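Local atomic coordinates of hemoglobin subunit alpha (Isurus oxyrinchus, PDB entry 3MKB), a protein that carries oxygen in shark blood as the haem-binding alpha chain of a four-chain haemoglobin. Residues G25-A30 with A110-E115; V5-I10 with H72-H77. All coordinates share one frame; numbering follows the deposited sequence.

Both contacts are small, polar and partly buried, and each ties one of the first two helices of the globin fold to a part far along the chain. Interaction 1 joins helix 21-35 to the C-terminal end of helix 97-112 through a histidine-carboxylate hydrogen bond, beside the beta subunit. Interaction 2 joins helix 4-19 to the loop before helix 76-79 through an arginine-aspartate salt bridge that includes an exposed residue; its centre is about 15 Å from that of the chain, against about 11 Å for interaction 1, and no other subunit touches it. They share no helix, but helices 4-19 and 21-35 follow each other in the chain. Their centres lie about 20 Å apart.

Interaction 1: G25-A30 with A110-E115; sequences GAEALA and ATHLAE
A histidine-carboxylate hydrogen bond links helix 21-35, at Glu27, to His112 near the C-terminal end of helix 97-112. NE2 of His112 donates to OE1 of Glu27 at 2.8 Å, with an N-H...O angle of 164°. The acceptor sits at the ring edge, almost exactly in the imidazole plane, and is met on its syn side. The donor lies somewhat out of the carboxylate plane; the two flat groups are turned 52° against each other. Glu27 spans the gap with a fully stretched chain: its CG lies anti to the backbone N (chi1 173°) and chi2 is also extended, which carries the carboxylate across between segments 25-30 and 110-115, whose nearest CA atoms, of Glu27 and Thr111, are 10.4 Å apart. In the all-helical globin fold these two helices also pack directly, Ala28 resting on Ile105 and Thr108 just beside this polar bridge. The other carboxylate oxygen, OE2, approaches OG1 of Thr111 to 3.3 Å, but each has its main partner elsewhere: OE2 forms a salt bridge with Arg31, and the Thr111 hydroxyl is hydrogen-bonded to the carbonyl of Thr108. The carboxylate is thus gripped at both oxygens, by imidazole and guanidinium, which probably favours its charged form. Tyr24 meets the His112 ring edge-to-face, while Ala105 of the beta subunit packs on Thr111.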
loop_
_atom_site.group_PDB
_atom_site.type_symbol
_atom_site.label_atom_id
_atom_site.label_comp_id
_atom_site.label_asym_id
_atom_site.label_seq_id
_atom_site.Cartn_x
_atom_site.Cartn_y
_atom_site.Cartn_z
ATOM N N GLY A 25 -12.605 -17.063 -10.943
ATOM C CA GLY A 25 -11.248 -16.601 -11.219
ATOM C C GLY A 25 -11.227 -15.564 -12.332
ATOM O O GLY A 25 -10.571 -14.517 -12.194
ATOM N N ALA A 26 -11.868 -15.867 -13.447
ATOM C CA ALA A 26 -11.813 -14.974 -14.597
ATOM C C ALA A 26 -12.387 -13.598 -14.168
ATOM O O ALA A 26 -11.886 -12.563 -14.546
ATOM C CB ALA A 26 -12.613 -15.541 -15.704
ATOM N N GLU A 27 -13.444 -13.639 -13.353
ATOM C CA GLU A 27 -14.133 -12.414 -12.937
ATOM C C GLU A 27 -13.240 -11.614 -11.987
ATOM O O GLU A 27 -13.125 -10.393 -12.089
ATOM C CB GLU A 27 -15.485 -12.755 -12.275
ATOM C CG GLU A 27 -16.154 -11.519 -11.676
ATOM C CD GLU A 27 -17.584 -11.758 -11.239
ATOM O OE1 GLU A 27 -18.220 -12.756 -11.680
ATOM O OE2 GLU A 27 -18.064 -10.958 -10.418
ATOM N N ALA A 28 -12.556 -12.297 -11.063
ATOM C CA ALA A 28 -11.737 -11.597 -10.107
ATOM C C ALA A 28 -10.574 -10.947 -10.860
ATOM O O ALA A 28 -10.244 -9.772 -10.584
ATOM C CB ALA A 28 -11.230 -12.535 -8.985
ATOM N N LEU A 29 -9.971 -11.672 -11.812
ATOM C CA LEU A 29 -8.823 -11.095 -12.555
ATOM C C LEU A 29 -9.337 -9.926 -13.437
ATOM O O LEU A 29 -8.636 -8.917 -13.592
ATOM C CB LEU A 29 -8.111 -12.164 -13.412
ATOM C CG LEU A 29 -7.209 -13.203 -12.705
ATOM C CD1 LEU A 29 -7.055 -14.433 -13.659
ATOM C CD2 LEU A 29 -5.822 -12.581 -12.257
ATOM N N ALA A 30 -10.529 -10.060 -14.008
ATOM C CA ALA A 30 -11.116 -8.952 -14.811
ATOM C C ALA A 30 -11.313 -7.672 -13.941
ATOM O O ALA A 30 -11.025 -6.543 -14.367
ATOM C CB ALA A 30 -12.441 -9.389 -15.476
ATOM N N ALA A 110 -18.909 -11.219 -3.142
ATOM C CA ALA A 110 -19.976 -10.353 -2.696
ATOM C C ALA A 110 -21.007 -10.231 -3.784
ATOM O O ALA A 110 -22.186 -10.055 -3.487
ATOM C CB ALA A 110 -19.424 -8.951 -2.343
ATOM N N THR A 111 -20.600 -10.285 -5.052
ATOM C CA THR A 111 -21.601 -10.104 -6.114
ATOM C C THR A 111 -22.366 -11.389 -6.327
ATOM O O THR A 111 -23.435 -11.378 -6.905
ATOM C CB THR A 111 -20.997 -9.733 -7.472
ATOM O OG1 THR A 111 -20.318 -10.866 -8.023
ATOM C CG2 THR A 111 -20.070 -8.464 -7.376
ATOM N N HIS A 112 -21.806 -12.514 -5.847
ATOM C CA HIS A 112 -22.357 -13.859 -6.155
ATOM C C HIS A 112 -23.043 -14.580 -5.042
ATOM O O HIS A 112 -24.109 -15.100 -5.242
ATOM C CB HIS A 112 -21.255 -14.788 -6.702
ATOM C CG HIS A 112 -20.956 -14.529 -8.132
ATOM N ND1 HIS A 112 -21.775 -14.964 -9.135
ATOM C CD2 HIS A 112 -19.956 -13.835 -8.735
ATOM C CE1 HIS A 112 -21.276 -14.600 -10.301
ATOM N NE2 HIS A 112 -20.172 -13.912 -10.085
ATOM N N LEU A 113 -22.433 -14.630 -3.874
ATOM C CA LEU A 113 -22.912 -15.476 -2.802
ATOM C C LEU A 113 -24.215 -14.891 -2.217
ATOM O O LEU A 113 -24.330 -13.659 -1.999
ATOM C CB LEU A 113 -21.842 -15.612 -1.714
ATOM C CG LEU A 113 -20.770 -16.693 -1.810
ATOM C CD1 LEU A 113 -20.422 -16.925 -3.236
ATOM C CD2 LEU A 113 -19.499 -16.317 -0.966
ATOM N N ALA A 114 -25.174 -15.789 -1.960
ATOM C CA ALA A 114 -26.407 -15.390 -1.280
ATOM C C ALA A 114 -26.035 -14.757 0.040
ATOM O O ALA A 114 -26.558 -13.734 0.435
ATOM C CB ALA A 114 -27.326 -16.592 -1.100
ATOM N N GLU A 115 -25.034 -15.297 0.707
ATOM C CA GLU A 115 -24.672 -14.743 1.976
ATOM C C GLU A 115 -23.170 -14.292 2.009
ATOM O O GLU A 115 -22.261 -15.054 1.745
ATOM C CB GLU A 115 -25.042 -15.767 3.066
ATOM C CG GLU A 115 -26.465 -16.467 2.906
ATOM C CD GLU A 115 -27.600 -15.639 3.554
ATOM O OE1 GLU A 115 -27.764 -14.498 3.138
ATOM O OE2 GLU A 115 -28.336 -16.122 4.469
#

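Interaction 2: V5-I10 with H72-H77; sequences VERSTI and HDDDLH
Arg7 of helix 4-19 and Asp74, in the loop leading to helix 76-79, form a salt bridge in which the two side chains cross at about a right angle. It joins the first helix of the globin fold to the turn after helix 53-70, away from the haem, which is about 13 Å from the Asp73 side chain. The carboxylate stands at the edge of the guanidinium, the planes 35° apart. As modelled, NH2 of Arg7 donates to OD2 of Asp74 at 2.7 Å, though NH2 is placed too close to Asp74 for its position to be sure; NH1 adds a weak bond of 3.3 Å to that same oxygen. The third donor, NE of Arg7, is hydrogen-bonded to the carbonyl of Phe2.

OD2 of Asp73 faces CG2 of Ile10 at 4.1 Å and stays 4.5 Å from NH1 of Arg7, well out of the guanidinium plane, so any attraction is probably through charge, without an N-H aimed at the oxygen. OD1 of Asp73 is buried here without a hydrogen-bonding partner in the model. Phe2 and Leu127 touch this side chain too. Burial of OD1 would tend to raise the pKa of Asp73 and the nearby arginine to lower it, leaving the net shift open.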
loop_
_atom_site.group_PDB
_atom_site.type_symbol
_atom_site.label_atom_id
_atom_site.label_comp_id
_atom_site.label_asym_id
_atom_site.label_seq_id
_atom_site.Cartn_x
_atom_site.Cartn_y
_atom_site.Cartn_z
ATOM N N VAL A 5 -15.317 -21.207 13.880
ATOM C CA VAL A 5 -16.405 -20.621 13.084
ATOM C C VAL A 5 -15.900 -20.131 11.697
ATOM O O VAL A 5 -16.586 -20.284 10.686
ATOM C CB VAL A 5 -17.142 -19.497 13.857
ATOM C CG1 VAL A 5 -18.074 -18.734 12.928
ATOM C CG2 VAL A 5 -17.926 -20.097 15.009
ATOM N N GLU A 6 -14.672 -19.607 11.674
ATOM C CA GLU A 6 -14.041 -19.243 10.413
ATOM C C GLU A 6 -13.691 -20.461 9.579
ATOM O O GLU A 6 -13.918 -20.452 8.371
ATOM C CB GLU A 6 -12.831 -18.357 10.664
ATOM C CG GLU A 6 -13.274 -16.918 10.984
ATOM C CD GLU A 6 -12.182 -16.097 11.569
ATOM O OE1 GLU A 6 -11.209 -16.706 12.068
ATOM O OE2 GLU A 6 -12.320 -14.852 11.559
ATOM N N ARG A 7 -13.168 -21.514 10.219
ATOM C CA ARG A 7 -12.786 -22.738 9.484
ATOM C C ARG A 7 -13.981 -23.310 8.783
ATOM O O ARG A 7 -13.915 -23.699 7.618
ATOM C CB ARG A 7 -12.133 -23.779 10.397
ATOM C CG ARG A 7 -10.882 -23.217 11.063
ATOM C CD ARG A 7 -10.475 -24.016 12.336
ATOM N NE ARG A 7 -9.027 -23.996 12.562
ATOM C CZ ARG A 7 -8.148 -24.761 11.901
ATOM N NH1 ARG A 7 -8.535 -25.610 10.943
ATOM N NH2 ARG A 7 -6.861 -24.655 12.187
ATOM N N SER A 8 -15.103 -23.349 9.490
ATOM C CA SER A 8 -16.335 -23.815 8.898
ATOM C C SER A 8 -16.710 -22.947 7.674
ATOM O O SER A 8 -17.023 -23.459 6.565
ATOM C CB SER A 8 -17.446 -23.808 9.952
ATOM O OG SER A 8 -18.711 -24.060 9.324
ATOM N N THR A 9 -16.657 -21.639 7.872
ATOM C CA THR A 9 -17.083 -20.711 6.839
ATOM C C THR A 9 -16.184 -20.779 5.597
ATOM O O THR A 9 -16.695 -20.741 4.489
ATOM C CB THR A 9 -17.142 -19.279 7.397
ATOM O OG1 THR A 9 -18.346 -19.134 8.184
ATOM C CG2 THR A 9 -17.130 -18.235 6.257
ATOM N N ILE A 10 -14.868 -20.889 5.805
ATOM C CA ILE A 10 -13.892 -21.032 4.714
ATOM C C ILE A 10 -14.216 -22.319 3.907
ATOM O O ILE A 10 -14.363 -22.260 2.698
ATOM C CB ILE A 10 -12.415 -20.998 5.304
ATOM C CG1 ILE A 10 -12.024 -19.548 5.671
ATOM C CG2 ILE A 10 -11.365 -21.625 4.345
ATOM C CD1 ILE A 10 -10.913 -19.395 6.705
ATOM N N HIS A 72 -5.688 -26.643 3.494
ATOM C CA HIS A 72 -4.354 -26.653 4.120
ATOM C C HIS A 72 -4.193 -25.572 5.200
ATOM O O HIS A 72 -3.084 -25.035 5.380
ATOM C CB HIS A 72 -3.275 -26.449 3.041
ATOM C CG HIS A 72 -3.035 -27.663 2.198
ATOM N ND1 HIS A 72 -2.097 -28.611 2.535
ATOM C CD2 HIS A 72 -3.606 -28.091 1.048
ATOM C CE1 HIS A 72 -2.098 -29.573 1.628
ATOM N NE2 HIS A 72 -3.003 -29.283 0.717
ATOM N N ASP A 73 -5.264 -25.311 5.955
ATOM C CA ASP A 73 -5.326 -24.121 6.840
ATOM C C ASP A 73 -4.225 -24.049 7.907
ATOM O O ASP A 73 -3.874 -22.970 8.363
ATOM C CB ASP A 73 -6.706 -24.030 7.518
ATOM C CG ASP A 73 -7.682 -23.086 6.819
ATOM O OD1 ASP A 73 -7.282 -22.228 5.984
ATOM O OD2 ASP A 73 -8.892 -23.178 7.160
ATOM N N ASP A 74 -3.690 -25.199 8.312
ATOM C CA ASP A 74 -2.697 -25.258 9.397
ATOM C C ASP A 74 -1.270 -25.616 8.937
ATOM O O ASP A 74 -0.388 -25.909 9.755
ATOM C CB ASP A 74 -3.167 -26.258 10.466
ATOM C CG ASP A 74 -4.468 -25.817 11.142
ATOM O OD1 ASP A 74 -4.559 -24.650 11.614
ATOM O OD2 ASP A 74 -5.400 -26.628 11.158
ATOM N N ASP A 75 -1.065 -25.541 7.627
ATOM C CA ASP A 75 0.110 -26.016 6.923
ATOM C C ASP A 75 0.599 -25.006 5.872
ATOM O O ASP A 75 1.547 -25.257 5.149
ATOM C CB ASP A 75 -0.146 -27.486 6.515
ATOM C CG ASP A 75 1.037 -28.131 5.842
ATOM O OD1 ASP A 75 0.818 -28.885 4.867
ATOM O OD2 ASP A 75 2.185 -27.880 6.274
ATOM N N LEU A 76 -0.064 -23.860 5.780
ATOM C CA LEU A 76 0.012 -22.962 4.612
ATOM C C LEU A 76 1.460 -22.651 4.177
ATOM O O LEU A 76 1.762 -22.503 2.976
ATOM C CB LEU A 76 -0.775 -21.682 4.880
ATOM C CG LEU A 76 -2.304 -21.794 4.841
ATOM C CD1 LEU A 76 -2.953 -20.407 5.053
ATOM C CD2 LEU A 76 -2.779 -22.454 3.531
ATOM N N HIS A 77 2.344 -22.551 5.163
ATOM C CA HIS A 77 3.737 -22.236 4.875
ATOM C C HIS A 77 4.399 -23.278 3.956
ATOM O O HIS A 77 5.048 -22.930 2.945
ATOM C CB HIS A 77 4.551 -22.054 6.166
ATOM C CG HIS A 77 5.961 -21.597 5.924
ATOM N ND1 HIS A 77 6.260 -20.412 5.275
ATOM C CD2 HIS A 77 7.150 -22.153 6.260
ATOM C CE1 HIS A 77 7.573 -20.266 5.208
ATOM N NE2 HIS A 77 8.137 -21.304 5.802
#